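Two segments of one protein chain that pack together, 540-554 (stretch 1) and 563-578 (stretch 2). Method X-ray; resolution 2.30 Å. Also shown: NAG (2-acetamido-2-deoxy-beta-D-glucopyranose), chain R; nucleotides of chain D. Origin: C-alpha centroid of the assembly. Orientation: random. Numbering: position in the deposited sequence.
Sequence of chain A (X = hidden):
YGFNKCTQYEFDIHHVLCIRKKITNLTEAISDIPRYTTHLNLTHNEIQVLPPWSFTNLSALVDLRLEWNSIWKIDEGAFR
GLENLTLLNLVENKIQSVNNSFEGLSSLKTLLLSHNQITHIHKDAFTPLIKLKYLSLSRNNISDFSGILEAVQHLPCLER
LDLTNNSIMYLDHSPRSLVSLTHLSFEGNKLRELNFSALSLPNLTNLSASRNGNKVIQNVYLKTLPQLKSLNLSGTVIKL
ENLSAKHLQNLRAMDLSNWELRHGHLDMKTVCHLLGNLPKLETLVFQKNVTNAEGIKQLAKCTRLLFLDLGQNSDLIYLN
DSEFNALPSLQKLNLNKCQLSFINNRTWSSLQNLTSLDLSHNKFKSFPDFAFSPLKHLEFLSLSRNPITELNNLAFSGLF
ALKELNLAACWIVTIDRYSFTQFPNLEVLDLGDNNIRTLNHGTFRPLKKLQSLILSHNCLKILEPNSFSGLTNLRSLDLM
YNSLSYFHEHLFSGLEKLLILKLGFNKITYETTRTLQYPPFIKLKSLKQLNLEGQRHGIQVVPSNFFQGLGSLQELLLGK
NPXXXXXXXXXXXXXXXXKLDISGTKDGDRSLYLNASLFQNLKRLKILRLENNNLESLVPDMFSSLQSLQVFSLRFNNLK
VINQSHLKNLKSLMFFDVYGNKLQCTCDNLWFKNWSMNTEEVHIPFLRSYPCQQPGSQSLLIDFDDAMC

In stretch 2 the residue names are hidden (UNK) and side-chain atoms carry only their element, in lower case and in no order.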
# COMPACT_ATOMS: atom_id res chain seq x y z
N GLN A 540 -14.30 -4.38 4.73
CA GLN A 540 -15.26 -4.10 5.80
C GLN A 540 -16.66 -4.63 5.52
O GLN A 540 -16.83 -5.84 5.32
CB GLN A 540 -15.28 -2.61 6.18
CG GLN A 540 -14.10 -2.24 7.05
CD GLN A 540 -13.92 -0.76 7.24
OE1 GLN A 540 -14.81 -0.07 7.74
NE2 GLN A 540 -12.76 -0.25 6.83
N VAL A 541 -17.66 -3.75 5.52
CA VAL A 541 -19.02 -4.25 5.40
C VAL A 541 -19.31 -4.60 3.96
O VAL A 541 -19.44 -3.71 3.12
CB VAL A 541 -20.09 -3.24 5.91
CG1 VAL A 541 -21.44 -3.95 6.12
CG2 VAL A 541 -19.62 -2.53 7.18
N VAL A 542 -19.36 -5.89 3.64
CA VAL A 542 -19.65 -6.27 2.26
C VAL A 542 -21.13 -5.99 1.95
O VAL A 542 -21.99 -6.46 2.66
CB VAL A 542 -19.31 -7.75 1.99
CG1 VAL A 542 -19.74 -8.12 0.59
CG2 VAL A 542 -17.81 -8.01 2.19
N PRO A 543 -21.41 -5.20 0.90
CA PRO A 543 -22.81 -4.93 0.51
C PRO A 543 -23.59 -6.22 0.38
O PRO A 543 -23.02 -7.24 -0.01
CB PRO A 543 -22.66 -4.24 -0.85
CG PRO A 543 -21.35 -3.55 -0.76
CD PRO A 543 -20.46 -4.49 0.02
N SER A 544 -24.88 -6.17 0.68
CA SER A 544 -25.68 -7.39 0.81
C SER A 544 -25.89 -8.09 -0.54
O SER A 544 -26.14 -9.29 -0.58
CB SER A 544 -27.02 -7.12 1.50
OG SER A 544 -27.90 -6.45 0.62
N ASN A 545 -25.80 -7.33 -1.63
CA ASN A 545 -25.94 -7.90 -2.96
C ASN A 545 -24.63 -7.79 -3.76
O ASN A 545 -24.62 -7.73 -5.00
CB ASN A 545 -27.06 -7.19 -3.72
CG ASN A 545 -26.79 -5.71 -3.87
OD1 ASN A 545 -26.00 -5.14 -3.11
ND2 ASN A 545 -27.42 -5.09 -4.86
N PHE A 546 -23.52 -7.77 -3.03
CA PHE A 546 -22.24 -7.51 -3.65
C PHE A 546 -21.88 -8.49 -4.76
O PHE A 546 -21.24 -8.09 -5.75
CB PHE A 546 -21.14 -7.46 -2.60
CG PHE A 546 -19.89 -6.77 -3.06
CD1 PHE A 546 -19.91 -5.43 -3.40
CD2 PHE A 546 -18.68 -7.47 -3.13
CE1 PHE A 546 -18.77 -4.79 -3.81
CE2 PHE A 546 -17.53 -6.83 -3.52
CZ PHE A 546 -17.57 -5.50 -3.88
N PHE A 547 -22.31 -9.75 -4.63
CA PHE A 547 -21.90 -10.81 -5.58
C PHE A 547 -22.94 -11.27 -6.60
O PHE A 547 -22.74 -12.26 -7.30
CB PHE A 547 -21.33 -12.02 -4.81
CG PHE A 547 -20.11 -11.68 -4.02
CD1 PHE A 547 -18.94 -11.30 -4.67
CD2 PHE A 547 -20.14 -11.70 -2.64
CE1 PHE A 547 -17.81 -10.97 -3.95
CE2 PHE A 547 -19.01 -11.37 -1.91
CZ PHE A 547 -17.84 -11.01 -2.57
N GLN A 548 -24.03 -10.52 -6.68
CA GLN A 548 -25.10 -10.73 -7.64
C GLN A 548 -24.54 -10.87 -9.06
O GLN A 548 -23.69 -10.09 -9.50
CB GLN A 548 -26.05 -9.52 -7.57
CG GLN A 548 -27.40 -9.66 -8.26
CD GLN A 548 -28.41 -10.44 -7.45
OE1 GLN A 548 -28.12 -10.88 -6.33
NE2 GLN A 548 -29.61 -10.60 -8.00
N GLY A 549 -25.01 -11.89 -9.78
CA GLY A 549 -24.69 -12.05 -11.18
C GLY A 549 -23.52 -12.99 -11.41
O GLY A 549 -23.15 -13.26 -12.55
N LEU A 550 -22.96 -13.50 -10.31
CA LEU A 550 -21.73 -14.28 -10.37
C LEU A 550 -21.93 -15.81 -10.21
O LEU A 550 -21.17 -16.48 -9.52
CB LEU A 550 -20.73 -13.75 -9.34
CG LEU A 550 -20.08 -12.41 -9.74
CD1 LEU A 550 -19.15 -11.89 -8.66
CD2 LEU A 550 -19.31 -12.60 -11.03
N GLY A 551 -22.96 -16.34 -10.87
CA GLY A 551 -23.24 -17.76 -10.82
C GLY A 551 -22.20 -18.67 -11.45
O GLY A 551 -22.16 -19.86 -11.16
N SER A 552 -21.34 -18.12 -12.29
CA SER A 552 -20.27 -18.91 -12.92
C SER A 552 -18.96 -18.90 -12.13
O SER A 552 -18.03 -19.63 -12.46
CB SER A 552 -20.02 -18.42 -14.35
OG SER A 552 -19.67 -17.05 -14.34
N LEU A 553 -18.89 -18.06 -11.10
CA LEU A 553 -17.63 -17.88 -10.38
C LEU A 553 -17.18 -19.19 -9.75
O LEU A 553 -18.00 -19.93 -9.20
CB LEU A 553 -17.75 -16.78 -9.32
CG LEU A 553 -16.46 -16.19 -8.74
CD1 LEU A 553 -15.72 -15.39 -9.80
CD2 LEU A 553 -16.75 -15.31 -7.50
N GLN A 554 -15.89 -19.47 -9.83
CA GLN A 554 -15.33 -20.70 -9.26
C GLN A 554 -14.38 -20.43 -8.10
O GLN A 554 -14.24 -21.27 -7.20
CB GLN A 554 -14.59 -21.49 -10.34
CG GLN A 554 -15.44 -21.91 -11.51
CD GLN A 554 -14.61 -22.55 -12.62
OE1 GLN A 554 -13.38 -22.56 -12.57
NE2 GLN A 554 -15.29 -23.10 -13.63
N UNK A 563 -10.34 -6.37 7.67
CA UNK A 563 -11.62 -6.87 8.14
C UNK A 563 -12.55 -7.28 7.00
O UNK A 563 -12.50 -6.70 5.91
c UNK A 563 -12.31 -5.84 9.02
o UNK A 563 -12.49 -4.66 8.28
N UNK A 564 -13.40 -8.28 7.26
CA UNK A 564 -14.38 -8.75 6.29
C UNK A 564 -15.64 -9.09 7.06
O UNK A 564 -15.62 -9.96 7.92
c UNK A 564 -12.56 -9.84 4.90
c UNK A 564 -13.93 -10.03 5.52
c UNK A 564 -14.92 -10.35 4.42
N UNK A 565 -16.72 -8.37 6.78
CA UNK A 565 -17.99 -8.62 7.46
C UNK A 565 -19.02 -9.07 6.43
O UNK A 565 -19.47 -8.28 5.60
c UNK A 565 -18.49 -7.36 8.17
c UNK A 565 -17.49 -6.75 9.11
c UNK A 565 -16.82 -7.53 10.04
c UNK A 565 -15.59 -5.61 10.83
c UNK A 565 -17.18 -5.39 9.04
c UNK A 565 -16.25 -4.82 9.90
c UNK A 565 -15.88 -6.96 10.90
N UNK A 566 -19.37 -10.35 6.50
CA UNK A 566 -20.39 -10.95 5.65
C UNK A 566 -21.57 -11.31 6.56
O UNK A 566 -21.72 -12.44 7.01
c UNK A 566 -19.80 -12.19 4.94
c UNK A 566 -19.28 -11.70 2.54
c UNK A 566 -17.56 -12.93 3.89
c UNK A 566 -18.68 -11.88 3.92
N UNK A 567 -22.41 -10.31 6.85
CA UNK A 567 -23.46 -10.40 7.85
C UNK A 567 -24.69 -11.12 7.36
O UNK A 567 -25.47 -11.64 8.15
c UNK A 567 -22.78 -8.18 8.90
o UNK A 567 -22.93 -6.95 8.87
c UNK A 567 -23.91 -9.01 8.32
o UNK A 567 -21.79 -8.74 9.40
N UNK A 568 -24.91 -11.11 6.05
CA UNK A 568 -26.20 -11.56 5.51
C UNK A 568 -26.10 -12.85 4.67
O UNK A 568 -25.65 -13.88 5.17
c UNK A 568 -27.66 -7.85 7.18
c UNK A 568 -26.38 -7.94 5.40
c UNK A 568 -26.97 -9.15 5.54
n UNK A 568 -26.83 -7.15 6.43
n UNK A 568 -27.76 -9.06 6.67
c UNK A 568 -26.85 -10.41 4.74
N UNK A 569 -26.52 -12.80 3.41
CA UNK A 569 -26.45 -13.99 2.56
C UNK A 569 -25.74 -13.70 1.24
O UNK A 569 -26.21 -14.06 0.15
c UNK A 569 -27.68 -16.10 4.46
c UNK A 569 -28.34 -15.33 3.55
n UNK A 569 -29.66 -15.34 3.93
n UNK A 569 -28.61 -16.55 5.36
c UNK A 569 -29.80 -16.08 5.02
c UNK A 569 -27.84 -14.58 2.35
N UNK A 570 -24.57 -13.07 1.37
CA UNK A 570 -23.78 -12.58 0.25
C UNK A 570 -23.31 -13.65 -0.73
O UNK A 570 -23.13 -13.36 -1.91
o UNK A 570 -23.51 -11.10 3.39
n UNK A 570 -23.22 -8.89 3.07
c UNK A 570 -22.57 -11.79 0.77
c UNK A 570 -23.24 -10.16 2.64
c UNK A 570 -22.90 -10.36 1.17
N UNK A 571 -23.13 -14.89 -0.26
CA UNK A 571 -22.64 -15.96 -1.13
C UNK A 571 -23.75 -16.71 -1.87
O UNK A 571 -23.46 -17.60 -2.67
c UNK A 571 -18.78 -14.63 -0.04
c UNK A 571 -19.74 -16.94 1.14
c UNK A 571 -19.97 -15.19 -0.47
c UNK A 571 -18.55 -16.38 1.58
c UNK A 571 -18.07 -15.23 1.00
c UNK A 571 -21.76 -16.95 -0.35
c UNK A 571 -20.46 -16.36 0.11
N UNK A 572 -25.00 -16.33 -1.65
CA UNK A 572 -26.12 -17.03 -2.30
C UNK A 572 -26.07 -17.14 -3.82
O UNK A 572 -26.51 -18.15 -4.37
c UNK A 572 -27.47 -16.47 -1.84
o UNK A 572 -29.14 -16.89 -0.19
o UNK A 572 -27.14 -17.74 0.17
c UNK A 572 -27.95 -17.08 -0.53
N UNK A 573 -25.56 -16.10 -4.51
CA UNK A 573 -25.47 -16.23 -5.97
C UNK A 573 -24.36 -17.17 -6.44
O UNK A 573 -24.42 -17.60 -7.59
c UNK A 573 -25.16 -14.80 -6.44
c UNK A 573 -25.33 -14.70 -4.08
c UNK A 573 -25.62 -13.92 -5.31
N UNK A 574 -23.40 -17.48 -5.58
CA UNK A 574 -22.19 -18.21 -5.98
C UNK A 574 -22.36 -19.73 -6.05
O UNK A 574 -21.63 -20.48 -5.39
c UNK A 574 -20.69 -16.40 -4.84
c UNK A 574 -21.04 -17.88 -5.03
c UNK A 574 -19.43 -16.28 -3.99
c UNK A 574 -20.52 -15.68 -6.18
N UNK A 575 -23.29 -20.21 -6.87
CA UNK A 575 -23.64 -21.62 -6.81
C UNK A 575 -22.55 -22.54 -7.34
O UNK A 575 -22.43 -23.67 -6.90
c UNK A 575 -25.37 -22.89 -9.79
c UNK A 575 -26.13 -21.20 -6.80
c UNK A 575 -24.98 -21.66 -8.97
c UNK A 575 -25.00 -21.94 -7.48
N UNK A 576 -21.74 -22.04 -8.28
CA UNK A 576 -20.66 -22.84 -8.82
C UNK A 576 -19.32 -22.67 -8.12
O UNK A 576 -18.31 -23.17 -8.60
c UNK A 576 -20.52 -22.63 -10.32
c UNK A 576 -21.51 -23.48 -11.10
n UNK A 576 -21.94 -24.56 -10.49
o UNK A 576 -21.88 -23.16 -12.22
N UNK A 577 -19.30 -21.97 -6.99
CA UNK A 577 -18.03 -21.75 -6.29
C UNK A 577 -17.35 -23.07 -5.89
O UNK A 577 -17.97 -23.98 -5.34
c UNK A 577 -17.07 -19.57 -3.22
c UNK A 577 -16.53 -19.09 -5.62
c UNK A 577 -18.21 -20.87 -5.06
c UNK A 577 -16.93 -20.16 -4.62
N UNK A 578 -16.05 -23.12 -6.14
CA UNK A 578 -15.20 -24.28 -5.94
C UNK A 578 -14.13 -24.05 -4.87
O UNK A 578 -13.77 -24.96 -4.12
c UNK A 578 -14.56 -24.66 -7.30
o UNK A 578 -15.34 -25.70 -7.90
c UNK A 578 -13.10 -25.09 -7.16
C1 NAG R . -21.70 -25.06 -14.70
C2 NAG R . -22.37 -23.81 -15.26
C3 NAG R . -23.30 -24.14 -16.42
C4 NAG R . -22.68 -25.10 -17.43
C5 NAG R . -21.92 -26.25 -16.76
C6 NAG R . -21.12 -27.02 -17.81
C7 NAG R . -23.46 -21.87 -14.22
C8 NAG R . -24.60 -21.46 -13.34
N2 NAG R . -23.15 -23.17 -14.21
O3 NAG R . -23.62 -22.93 -17.06
O4 NAG R . -23.69 -25.65 -18.24
O5 NAG R . -21.06 -25.77 -15.74
O6 NAG R . -21.99 -27.62 -18.76
O7 NAG R . -22.86 -21.03 -14.88
P C D 10 -18.90 0.09 14.63
OP1 C D 10 -20.01 1.07 14.74
OP2 C D 10 -18.87 -1.07 15.56
O5' C D 10 -18.88 -0.44 13.14
C5' C D 10 -18.79 0.48 12.06
C4' C D 10 -19.92 0.28 11.08
O4' C D 10 -19.79 -1.03 10.47
C3' C D 10 -21.33 0.35 11.68
O3' C D 10 -22.21 0.99 10.77
C2' C D 10 -21.71 -1.13 11.81
O2' C D 10 -23.10 -1.37 11.74
C1' C D 10 -20.99 -1.75 10.62
N1 C D 10 -20.68 -3.17 10.81
C2 C D 10 -21.45 -4.13 10.13
O2 C D 10 -22.35 -3.78 9.36
N3 C D 10 -21.19 -5.43 10.33
C4 C D 10 -20.22 -5.80 11.17
N4 C D 10 -20.02 -7.12 11.32
C5 C D 10 -19.43 -4.85 11.88
C6 C D 10 -19.68 -3.55 11.67
P C D 11 -23.05 2.30 11.22
OP1 C D 11 -23.56 2.03 12.58
OP2 C D 11 -23.99 2.59 10.10
O5' C D 11 -21.96 3.47 11.34
C5' C D 11 -21.35 4.04 10.18
C4' C D 11 -20.35 5.12 10.54
O4' C D 11 -19.27 4.56 11.32
C3' C D 11 -19.64 5.82 9.38
O3' C D 11 -20.40 6.83 8.77
C2' C D 11 -18.38 6.36 10.04
O2' C D 11 -18.65 7.59 10.71
C1' C D 11 -18.08 5.29 11.09
N1 C D 11 -17.00 4.38 10.68
C2 C D 11 -15.72 4.84 10.98
O2 C D 11 -15.62 5.94 11.54
N3 C D 11 -14.64 4.09 10.67
C4 C D 11 -14.80 2.92 10.06
N4 C D 11 -13.68 2.24 9.78
C5 C D 11 -16.10 2.43 9.73
C6 C D 11 -17.17 3.17 10.05
O HOH W 1 -22.20 -7.62 5.61
O HOH W 2 -23.98 -11.02 -2.81

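Position 563 carries one carbon and then one oxygen, the oxygen 3.2 Å from Gln540 CG; a lone hydroxyl on an unbranched carbon is Ser563. Its backbone O accepts from Gln540 N at 3.2 Å. Position 564 has one carbon bearing two more, one of them 4.3 Å from Val542 CG2: Val564. At 565 a carbon leads to a six-carbon ring without oxygen, 4.2 Å from Val541 CG2 at its nearest atom, which identifies Phe565; cytidine C10 of chain D lies over one ring face.

Position 566 has four carbons forked at the second, one tip 4.0 Å from Val542 CG2, hence Leu566. At 567 two carbons end in two oxygens, one of them 4.3 Å from Val541 CG1. Shape alone would also allow asparagine, but the elements give Asp567, whose OD1 accepts from N4 of C10 at 3.1 Å. Positions 568 and 569 each hold a five-membered ring of three carbons and two nitrogens: His568, with CD2 4.0 Å from Ser544 CB, and His569, which turns from stretch 1.

Position 570 has three carbons, the last carrying an oxygen and a nitrogen, the nitrogen 2.8 Å from Val542 O: Gln570. NE2 donates to that carbonyl, while OE1 accepts from His568 N at 3.0 Å, so the amide ties its own loop to stretch 1. Position 571 is another six-carbon ring, 3.8 Å from Phe547 CE2, Phe571. Position 572, two carbons and two oxygens without a partner on stretch 1, is Asp572. At 573 three carbons close onto the backbone N, and CB lies 3.6 Å from Phe547 O: Pro573.

Position 574, four carbons forked at the second, places one tip 3.7 Å from Leu550 CB, giving Leu574. Position 575 forks at its first carbon, with one arm two carbons long, near Gly551 O: Ile575. Position 576 has two carbons ending in oxygen and nitrogen, CB 3.3 Å from Gly551 O: Asn576. Another four-carbon fork at 577, 4.2 Å from Leu553 CD2, is Leu577. Position 578, one carbon bearing oxygen and carbon, is Thr578, its CB 4.4 Å from Gln554 CB.

The contact begins as a short parallel pairing, in which Phe565 N donates to Gln540 O (2.9 Å) and Val542 N to Phe565 O (3.1 Å). Beyond it, water 2 links Phe547 N (2.8 Å from its O) to Gln570 O (2.6 Å). Leu574 CD2 packs against Phe547 CB and Leu553 CD2, each 4.0 Å away, and Thr578 N closes the far end on Gln554 O at 2.8 Å.

Stretch 2 563-578: SVFLDHHQFDPLINLT
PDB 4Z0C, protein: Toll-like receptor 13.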